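Local coordinates for cytolethal distending toxin protein C (Haemophilus ducreyi, PDB 1SR4) that is a subunit of a three-part bacterial genotoxin and probably binds carbohydrate, as its lectin-like fold suggests, at residues 24-29 and 118-122; 56-61 and 108-113; 76-80 and 123-127. Residues are numbered along the deposited sequence.

In the fold
The three contacts tie together loops and hairpins of a single β-trefoil domain. Contacts 1 and 3 share the hairpin 115-117/125-127: contact 1 uses its connecting loop, contact 3 its second strand, and the two meet where Ser118 OG lies 2.6 Å from Asp123 O. Contact 2 lies apart from contact 1, about 11 Å away at the nearest atoms, but touches contact 3 through Asp109 and Leu126. Contacts 1 and 2 are partly buried and mix apolar packing with hydrogen bonds, waters and, in contact 2, a salt bridge; both adjoin subunit A. Contact 3 is a surface contact between hairpins, carried by apolar and aromatic packing.

Contact 1 (24-29 and 118-122); sequences SLLTAQ and SHDFD
An ST turn and an ST motif, both on Ser24 OG, shape the loop after strand 19-24, which packs against the connection of hairpin 115-117/125-127. Ser24 OG (chi1 t) accepts from Leu26 N at 3.1 Å and Thr27 N at 3.2 Å, and Ala28 N bonds to Ser24 O at 2.7 Å. Residues 25-27 have helical phi/psi, and Ala28 then turns to positive phi (68/5). A second ST turn follows, with Gln29 N donating to Thr27 OG1 at 3.1 Å. Ser24 CA lies 6.6 Å from Ser118 CA, Leu26 CA 6.9 Å from His119 CA, and Thr27 CA 6.2 Å from Phe121 CA. Leu26 CD1 approaches Ser118 O at 3.6 Å. Thr27 (chi1 p) directs CG2 to 3.6 Å from Ser118 OG and 3.5 Å from Asp120 O, while one water joins Thr27 OG1 (2.6 Å) to Ser118 OG (2.7 Å). Ser118 OG also bonds to Asp123 O. At the far end Gln29 OE1 accepts from Asp122 N at 3.1 Å, nearly linearly, and Gln29 NE2 sits at the edge of the Phe121 ring. Leu26 packs on Ile88 and Phe121 on Tyr89, both of subunit A. The two loops are thus held by a single direct hydrogen bond, methyl packing and two water bridges, the one from Gln29 NE2 to Asp122 OD2 weak; Ser118 O and Asp120 N are buried with no partner in the model.

Contact 2 (56-61 and 108-113); sequences YEKLRD and KDALLG
Tyr56, Leu59 and Ala110 supply most of the interface between the loop 56-61, which links strands 46-50 and 64-69 of the β-trefoil, and the turn leaving strand 105-109. The first loop contains a type I β turn from Glu57 to Arg60. In the second, Asp109 starts an Asx motif: its OD2 accepts from Leu112 N at 2.7 Å, Gly113 N bonds to Asp109 O at 3.1 Å, and Gly113 adopts positive phi (75/22). CA atoms pair as Tyr56-Ala110 and Leu59-Gly113, both 5.8 Å apart. Tyr56 (chi1 m) lays one ring face on Ala110, whose CB stands 4.0 Å from the ring centroid and 28° off the normal in a CH-pi contact; Tyr56 CE1 reaches Leu111 CD1 at 4.1 Å. The hydroxyl of Tyr56 is tied to Asp91 and Thr90. Leu59 (m, t) brings CD1 to 3.6 Å from Leu111 O and 3.8 Å from Leu112 O. At the end away from Tyr56, Lys108 NZ forms a salt bridge with Asp61 OD2 at 3.0 Å; Asp61 OD1 is hydrogen-bonded to Ser132 OG and OD2 also to Val133 N. Two waters run from Leu59 O, one to Asp109 O (3.0 and 2.9 Å), the other to Lys108 NZ (2.6 and 2.8 Å). Asp61 O is further bonded to Asn206 of subunit A. The two loops are therefore joined by apolar packing at Tyr56 and by a charged pair at Asp61, with waters between.

Contact 3 (76-80 and 123-127); sequences CFAFL and DLKLE
Phe79 sets one ring face against the CB of Leu126 and its edge against Leu124 O. It is the centre of an inverse gamma turn (phi/psi -88/59), just after strand 75-77 ends, and its m rotamer carries the ring across to the other segment. Leu126 CB stands 4.2 Å from the ring centroid and 13° off the normal, a CH-pi contact. At the ring edge Phe79 CE1 is 3.7 Å from Leu124 O; the same CE1 is 4.0 Å from Leu124 CG and 3.8 Å from Lys125 CA. Phe77 (chi1 t) comes in beside it, its ring edge 4.0 Å from Leu124 CD2 at CE1. Leu124 and Leu126 share the t, p rotamer and both point their CA-to-CB bonds toward the phenylalanines; Lys125 between them points away, its NZ in a salt bridge with Asp123 OD1 (3.5 Å). Where they touch, the two segments run 75° apart, and the nearest CA atoms, Phe79 and Lys125, are still 7.9 Å away, so side chains fill the gap. Ile116 of the partner strand lies against Phe79, Leu124 and Leu126, while Phe77 also meets the Phe95 ring and Cys76 is disulfide-bonded to Cys87. Two β-hairpins, 75-77/84-86 and 115-117/125-127, are thereby packed together through apolar side chains, consistent with the hairpin cap of a ricin-type β-trefoil.

Contact 1 (24-29 and 118-122)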
loop_
_atom_site.group_PDB
_atom_site.type_symbol
_atom_site.label_atom_id
_atom_site.label_comp_id
_atom_site.label_asym_id
_atom_site.label_seq_id
_atom_site.Cartn_x
_atom_site.Cartn_y
_atom_site.Cartn_z
ATOM N N SER C 24 -0.916 15.238 11.941
ATOM C CA SER C 24 -2.229 15.157 12.575
ATOM C C SER C 24 -3.211 15.344 11.424
ATOM O O SER C 24 -3.015 16.233 10.595
ATOM C CB SER C 24 -2.420 16.316 13.555
ATOM O OG SER C 24 -3.802 16.528 13.806
ATOM N N LEU C 25 -4.262 14.539 11.356
ATOM C CA LEU C 25 -5.210 14.724 10.269
ATOM C C LEU C 25 -6.106 15.922 10.526
ATOM O O LEU C 25 -6.820 16.378 9.633
ATOM C CB LEU C 25 -6.060 13.476 10.053
ATOM C CG LEU C 25 -5.250 12.279 9.553
ATOM C CD1 LEU C 25 -6.224 11.241 8.993
ATOM C CD2 LEU C 25 -4.262 12.724 8.462
ATOM N N LEU C 26 -6.052 16.450 11.743
ATOM C CA LEU C 26 -6.856 17.616 12.058
ATOM C C LEU C 26 -6.096 18.890 11.681
ATOM O O LEU C 26 -6.644 19.758 11.025
ATOM C CB LEU C 26 -7.217 17.630 13.551
ATOM C CG LEU C 26 -8.166 18.747 14.013
ATOM C CD1 LEU C 26 -8.876 18.324 15.320
ATOM C CD2 LEU C 26 -7.367 20.045 14.233
ATOM N N THR C 27 -4.838 19.008 12.102
ATOM C CA THR C 27 -4.048 20.203 11.783
ATOM C C THR C 27 -3.219 20.080 10.498
ATOM O O THR C 27 -2.818 21.094 9.921
ATOM C CB THR C 27 -3.039 20.546 12.900
ATOM O OG1 THR C 27 -1.980 19.576 12.893
ATOM C CG2 THR C 27 -3.733 20.553 14.280
ATOM N N ALA C 28 -2.950 18.845 10.077
ATOM C CA ALA C 28 -2.124 18.576 8.890
ATOM C C ALA C 28 -0.665 18.984 9.115
ATOM O O ALA C 28 0.146 18.930 8.192
ATOM C CB ALA C 28 -2.670 19.305 7.659
ATOM N N GLN C 29 -0.322 19.407 10.329
ATOM C CA GLN C 29 1.062 19.809 10.603
ATOM C C GLN C 29 1.950 18.600 10.903
ATOM O O GLN C 29 1.561 17.701 11.638
ATOM C CB GLN C 29 1.121 20.753 11.810
ATOM C CG GLN C 29 0.353 22.056 11.635
ATOM C CD GLN C 29 0.455 22.940 12.859
ATOM O OE1 GLN C 29 0.198 22.501 13.982
ATOM N NE2 GLN C 29 0.824 24.196 12.651
ATOM N N SER C 118 -4.349 15.836 18.915
ATOM C CA SER C 118 -4.013 17.204 18.544
ATOM C C SER C 118 -5.331 17.860 18.131
ATOM O O SER C 118 -5.866 17.555 17.068
ATOM C CB SER C 118 -3.030 17.238 17.381
ATOM O OG SER C 118 -2.675 18.579 17.090
ATOM N N HIS C 119 -5.841 18.753 18.975
ATOM C CA HIS C 119 -7.114 19.443 18.731
ATOM C C HIS C 119 -6.980 20.832 18.132
ATOM O O HIS C 119 -7.986 21.488 17.850
ATOM C CB HIS C 119 -7.887 19.604 20.048
ATOM C CG HIS C 119 -8.468 18.334 20.579
ATOM N ND1 HIS C 119 -7.763 17.470 21.391
ATOM C CD2 HIS C 119 -9.694 17.785 20.421
ATOM C CE1 HIS C 119 -8.534 16.446 21.714
ATOM N NE2 HIS C 119 -9.710 16.612 21.138
ATOM N N ASP C 120 -5.755 21.299 17.950
ATOM C CA ASP C 120 -5.565 22.646 17.438
ATOM C C ASP C 120 -4.096 22.873 17.105
ATOM O O ASP C 120 -3.250 22.018 17.408
ATOM C CB ASP C 120 -6.052 23.644 18.503
ATOM C CG ASP C 120 -6.040 25.095 18.021
ATOM O OD1 ASP C 120 -6.290 25.359 16.820
ATOM O OD2 ASP C 120 -5.803 25.984 18.869
ATOM N N PHE C 121 -3.798 24.010 16.474
ATOM C CA PHE C 121 -2.427 24.359 16.098
ATOM C C PHE C 121 -1.426 24.114 17.213
ATOM O O PHE C 121 -1.653 24.485 18.362
ATOM C CB PHE C 121 -2.315 25.848 15.715
ATOM C CG PHE C 121 -3.003 26.208 14.433
ATOM C CD1 PHE C 121 -2.379 25.972 13.208
ATOM C CD2 PHE C 121 -4.270 26.788 14.443
ATOM C CE1 PHE C 121 -3.004 26.306 12.012
ATOM C CE2 PHE C 121 -4.911 27.130 13.246
ATOM C CZ PHE C 121 -4.272 26.885 12.031
ATOM N N ASP C 122 -0.316 23.482 16.863
ATOM C CA ASP C 122 0.741 23.248 17.820
ATOM C C ASP C 122 0.291 22.709 19.197
ATOM O O ASP C 122 0.929 22.975 20.219
ATOM C CB ASP C 122 1.531 24.557 17.924
ATOM C CG ASP C 122 1.904 25.109 16.537
ATOM O OD1 ASP C 122 2.688 24.444 15.827
ATOM O OD2 ASP C 122 1.403 26.182 16.133
HETATM O O HOH W 1 -0.852 19.204 15.232
HETATM O O HOH W 2 1.779 27.291 13.343
#

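Contact 2 (56-61 and 108-113)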
loop_
_atom_site.group_PDB
_atom_site.type_symbol
_atom_site.label_atom_id
_atom_site.label_comp_id
_atom_site.label_asym_id
_atom_site.label_seq_id
_atom_site.Cartn_x
_atom_site.Cartn_y
_atom_site.Cartn_z
ATOM N N TYR C 56 5.750 -4.392 27.075
ATOM C CA TYR C 56 4.522 -3.603 26.982
ATOM C C TYR C 56 3.362 -4.378 26.361
ATOM O O TYR C 56 2.456 -3.780 25.768
ATOM C CB TYR C 56 4.775 -2.330 26.150
ATOM C CG TYR C 56 5.963 -1.500 26.606
ATOM C CD1 TYR C 56 5.959 -0.859 27.841
ATOM C CD2 TYR C 56 7.100 -1.385 25.814
ATOM C CE1 TYR C 56 7.067 -0.123 28.286
ATOM C CE2 TYR C 56 8.218 -0.651 26.247
ATOM C CZ TYR C 56 8.196 -0.028 27.484
ATOM O OH TYR C 56 9.311 0.654 27.934
ATOM N N GLU C 57 3.361 -5.696 26.497
ATOM C CA GLU C 57 2.285 -6.458 25.883
ATOM C C GLU C 57 0.913 -6.323 26.536
ATOM O O GLU C 57 -0.100 -6.457 25.856
ATOM C CB GLU C 57 2.650 -7.940 25.793
ATOM C CG GLU C 57 3.805 -8.200 24.848
ATOM C CD GLU C 57 3.526 -7.701 23.431
ATOM O OE1 GLU C 57 2.623 -8.267 22.787
ATOM O OE2 GLU C 57 4.205 -6.746 22.968
ATOM N N LYS C 58 0.863 -6.027 27.829
ATOM C CA LYS C 58 -0.434 -5.948 28.487
ATOM C C LYS C 58 -1.388 -4.898 27.923
ATOM O O LYS C 58 -2.583 -5.148 27.823
ATOM C CB LYS C 58 -0.264 -5.757 30.000
ATOM C CG LYS C 58 -0.080 -4.328 30.484
ATOM C CD LYS C 58 -0.509 -4.215 31.954
ATOM C CE LYS C 58 -0.481 -2.773 32.465
ATOM N NZ LYS C 58 0.896 -2.198 32.498
ATOM N N LEU C 59 -0.869 -3.738 27.529
ATOM C CA LEU C 59 -1.719 -2.687 26.977
ATOM C C LEU C 59 -1.558 -2.485 25.470
ATOM O O LEU C 59 -2.006 -1.472 24.929
ATOM C CB LEU C 59 -1.436 -1.367 27.706
ATOM C CG LEU C 59 -1.611 -1.439 29.233
ATOM C CD1 LEU C 59 -1.244 -0.106 29.874
ATOM C CD2 LEU C 59 -3.054 -1.812 29.560
ATOM N N ARG C 60 -0.938 -3.446 24.786
ATOM C CA ARG C 60 -0.714 -3.300 23.346
ATOM C C ARG C 60 -2.019 -3.201 22.562
ATOM O O ARG C 60 -2.062 -2.614 21.488
ATOM C CB ARG C 60 0.167 -4.433 22.805
ATOM C CG ARG C 60 0.530 -4.286 21.316
ATOM C CD ARG C 60 1.713 -5.174 20.960
ATOM N NE ARG C 60 1.413 -6.598 21.101
ATOM C CZ ARG C 60 0.641 -7.274 20.259
ATOM N NH1 ARG C 60 0.089 -6.644 19.223
ATOM N NH2 ARG C 60 0.440 -8.581 20.430
ATOM N N ASP C 61 -3.078 -3.801 23.084
ATOM C CA ASP C 61 -4.381 -3.664 22.447
ATOM C C ASP C 61 -4.326 -4.035 20.962
ATOM O O ASP C 61 -4.985 -3.408 20.124
ATOM C CB ASP C 61 -4.828 -2.203 22.645
ATOM C CG ASP C 61 -6.319 -1.976 22.397
ATOM O OD1 ASP C 61 -7.096 -2.947 22.421
ATOM O OD2 ASP C 61 -6.718 -0.802 22.201
ATOM N N LYS C 108 -0.988 5.269 20.450
ATOM C CA LYS C 108 -0.948 5.259 21.905
ATOM C C LYS C 108 0.488 5.110 22.372
ATOM O O LYS C 108 1.359 4.702 21.591
ATOM C CB LYS C 108 -1.786 4.093 22.462
ATOM C CG LYS C 108 -3.240 4.135 22.027
ATOM C CD LYS C 108 -4.159 3.477 23.039
ATOM C CE LYS C 108 -4.354 2.007 22.763
ATOM N NZ LYS C 108 -5.343 1.423 23.728
ATOM N N ASP C 109 0.749 5.473 23.630
ATOM C CA ASP C 109 2.081 5.274 24.183
ATOM C C ASP C 109 2.023 3.833 24.713
ATOM O O ASP C 109 0.959 3.351 25.134
ATOM C CB ASP C 109 2.396 6.286 25.302
ATOM C CG ASP C 109 1.527 6.101 26.535
ATOM O OD1 ASP C 109 0.282 6.195 26.420
ATOM O OD2 ASP C 109 2.100 5.864 27.624
ATOM N N ALA C 110 3.146 3.129 24.654
ATOM C CA ALA C 110 3.189 1.747 25.093
ATOM C C ALA C 110 3.071 1.585 26.594
ATOM O O ALA C 110 2.478 0.621 27.065
ATOM C CB ALA C 110 4.477 1.079 24.603
ATOM N N LEU C 111 3.631 2.522 27.343
ATOM C CA LEU C 111 3.615 2.427 28.798
ATOM C C LEU C 111 2.253 2.604 29.471
ATOM O O LEU C 111 1.856 1.768 30.283
ATOM C CB LEU C 111 4.587 3.439 29.412
ATOM C CG LEU C 111 4.658 3.373 30.947
ATOM C CD1 LEU C 111 5.427 2.117 31.363
ATOM C CD2 LEU C 111 5.349 4.592 31.495
ATOM N N LEU C 112 1.537 3.672 29.121
ATOM C CA LEU C 112 0.257 3.979 29.757
ATOM C C LEU C 112 -0.995 3.613 28.984
ATOM O O LEU C 112 -2.089 3.545 29.566
ATOM C CB LEU C 112 0.198 5.477 30.077
ATOM C CG LEU C 112 1.314 6.042 30.962
ATOM C CD1 LEU C 112 1.262 7.569 30.943
ATOM C CD2 LEU C 112 1.166 5.518 32.377
ATOM N N GLY C 113 -0.852 3.398 27.678
ATOM C CA GLY C 113 -2.016 3.077 26.881
ATOM C C GLY C 113 -2.872 4.312 26.636
ATOM O O GLY C 113 -4.065 4.194 26.370
HETATM O O HOH W 3 2.520 -0.707 29.966
HETATM O O HOH W 4 -0.455 1.000 24.271
HETATM O O HOH W 5 -4.046 -0.071 25.659
#

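Contact 3 (76-80 and 123-127)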
loop_
_atom_site.group_PDB
_atom_site.type_symbol
_atom_site.label_atom_id
_atom_site.label_comp_id
_atom_site.label_asym_id
_atom_site.label_seq_id
_atom_site.Cartn_x
_atom_site.Cartn_y
_atom_site.Cartn_z
ATOM N N CYS C 76 14.700 9.738 19.524
ATOM C CA CYS C 76 13.353 9.329 19.152
ATOM C C CYS C 76 12.291 10.271 19.707
ATOM O O CYS C 76 12.462 10.862 20.779
ATOM C CB CYS C 76 13.093 7.904 19.667
ATOM S SG CYS C 76 13.888 6.541 18.738
ATOM N N PHE C 77 11.195 10.414 18.968
ATOM C CA PHE C 77 10.104 11.267 19.398
ATOM C C PHE C 77 9.664 10.916 20.823
ATOM O O PHE C 77 9.575 9.741 21.180
ATOM C CB PHE C 77 8.908 11.108 18.452
ATOM C CG PHE C 77 7.653 11.730 18.974
ATOM C CD1 PHE C 77 7.436 13.096 18.840
ATOM C CD2 PHE C 77 6.724 10.965 19.669
ATOM C CE1 PHE C 77 6.306 13.696 19.399
ATOM C CE2 PHE C 77 5.585 11.551 20.239
ATOM C CZ PHE C 77 5.377 12.919 20.103
ATOM N N ALA C 78 9.376 11.934 21.627
ATOM C CA ALA C 78 8.916 11.714 23.000
ATOM C C ALA C 78 8.294 12.990 23.575
ATOM O O ALA C 78 8.550 14.085 23.077
ATOM C CB ALA C 78 10.090 11.255 23.881
ATOM N N PHE C 79 7.451 12.848 24.595
ATOM C CA PHE C 79 6.843 14.008 25.252
ATOM C C PHE C 79 7.814 14.444 26.357
ATOM O O PHE C 79 7.487 14.455 27.541
ATOM C CB PHE C 79 5.485 13.634 25.856
ATOM C CG PHE C 79 4.393 13.462 24.828
ATOM C CD1 PHE C 79 3.589 14.541 24.458
ATOM C CD2 PHE C 79 4.219 12.238 24.182
ATOM C CE1 PHE C 79 2.625 14.409 23.453
ATOM C CE2 PHE C 79 3.266 12.087 23.175
ATOM C CZ PHE C 79 2.465 13.175 22.807
ATOM N N LEU C 80 9.028 14.774 25.950
ATOM C CA LEU C 80 10.070 15.207 26.865
ATOM C C LEU C 80 10.911 16.262 26.169
ATOM O O LEU C 80 11.004 16.281 24.930
ATOM C CB LEU C 80 10.989 14.043 27.234
ATOM C CG LEU C 80 10.561 12.973 28.223
ATOM C CD1 LEU C 80 11.627 11.901 28.243
ATOM C CD2 LEU C 80 10.361 13.582 29.619
ATOM N N ASP C 123 -0.806 21.946 19.202
ATOM C CA ASP C 123 -1.346 21.299 20.407
ATOM C C ASP C 123 -1.010 19.817 20.235
ATOM O O ASP C 123 -1.321 19.222 19.209
ATOM C CB ASP C 123 -2.874 21.456 20.490
ATOM C CG ASP C 123 -3.516 20.525 21.535
ATOM O OD1 ASP C 123 -3.287 20.728 22.744
ATOM O OD2 ASP C 123 -4.252 19.583 21.151
ATOM N N LEU C 124 -0.363 19.225 21.223
ATOM C CA LEU C 124 -0.001 17.823 21.130
ATOM C C LEU C 124 0.068 17.261 22.531
ATOM O O LEU C 124 0.920 17.654 23.316
ATOM C CB LEU C 124 1.360 17.668 20.446
ATOM C CG LEU C 124 1.780 16.254 20.031
ATOM C CD1 LEU C 124 0.841 15.752 18.949
ATOM C CD2 LEU C 124 3.213 16.254 19.499
ATOM N N LYS C 125 -0.832 16.343 22.851
ATOM C CA LYS C 125 -0.815 15.760 24.174
ATOM C C LYS C 125 -1.140 14.284 24.165
ATOM O O LYS C 125 -1.614 13.744 23.166
ATOM C CB LYS C 125 -1.769 16.511 25.098
ATOM C CG LYS C 125 -3.087 16.885 24.472
ATOM C CD LYS C 125 -3.784 17.975 25.294
ATOM C CE LYS C 125 -2.918 19.229 25.404
ATOM N NZ LYS C 125 -3.567 20.322 26.193
ATOM N N LEU C 126 -0.852 13.654 25.296
ATOM C CA LEU C 126 -1.069 12.236 25.504
ATOM C C LEU C 126 -2.144 12.147 26.579
ATOM O O LEU C 126 -1.879 12.410 27.757
ATOM C CB LEU C 126 0.239 11.615 25.983
ATOM C CG LEU C 126 0.420 10.106 26.060
ATOM C CD1 LEU C 126 0.328 9.489 24.679
ATOM C CD2 LEU C 126 1.780 9.827 26.685
ATOM N N GLU C 127 -3.359 11.792 26.178
ATOM C CA GLU C 127 -4.465 11.730 27.134
ATOM C C GLU C 127 -5.180 10.392 27.239
ATOM O O GLU C 127 -5.171 9.585 26.304
ATOM C CB GLU C 127 -5.494 12.804 26.792
ATOM C CG GLU C 127 -6.020 12.737 25.370
ATOM C CD GLU C 127 -7.034 13.842 25.057
ATOM O OE1 GLU C 127 -8.094 13.897 25.723
ATOM O OE2 GLU C 127 -6.777 14.650 24.141
#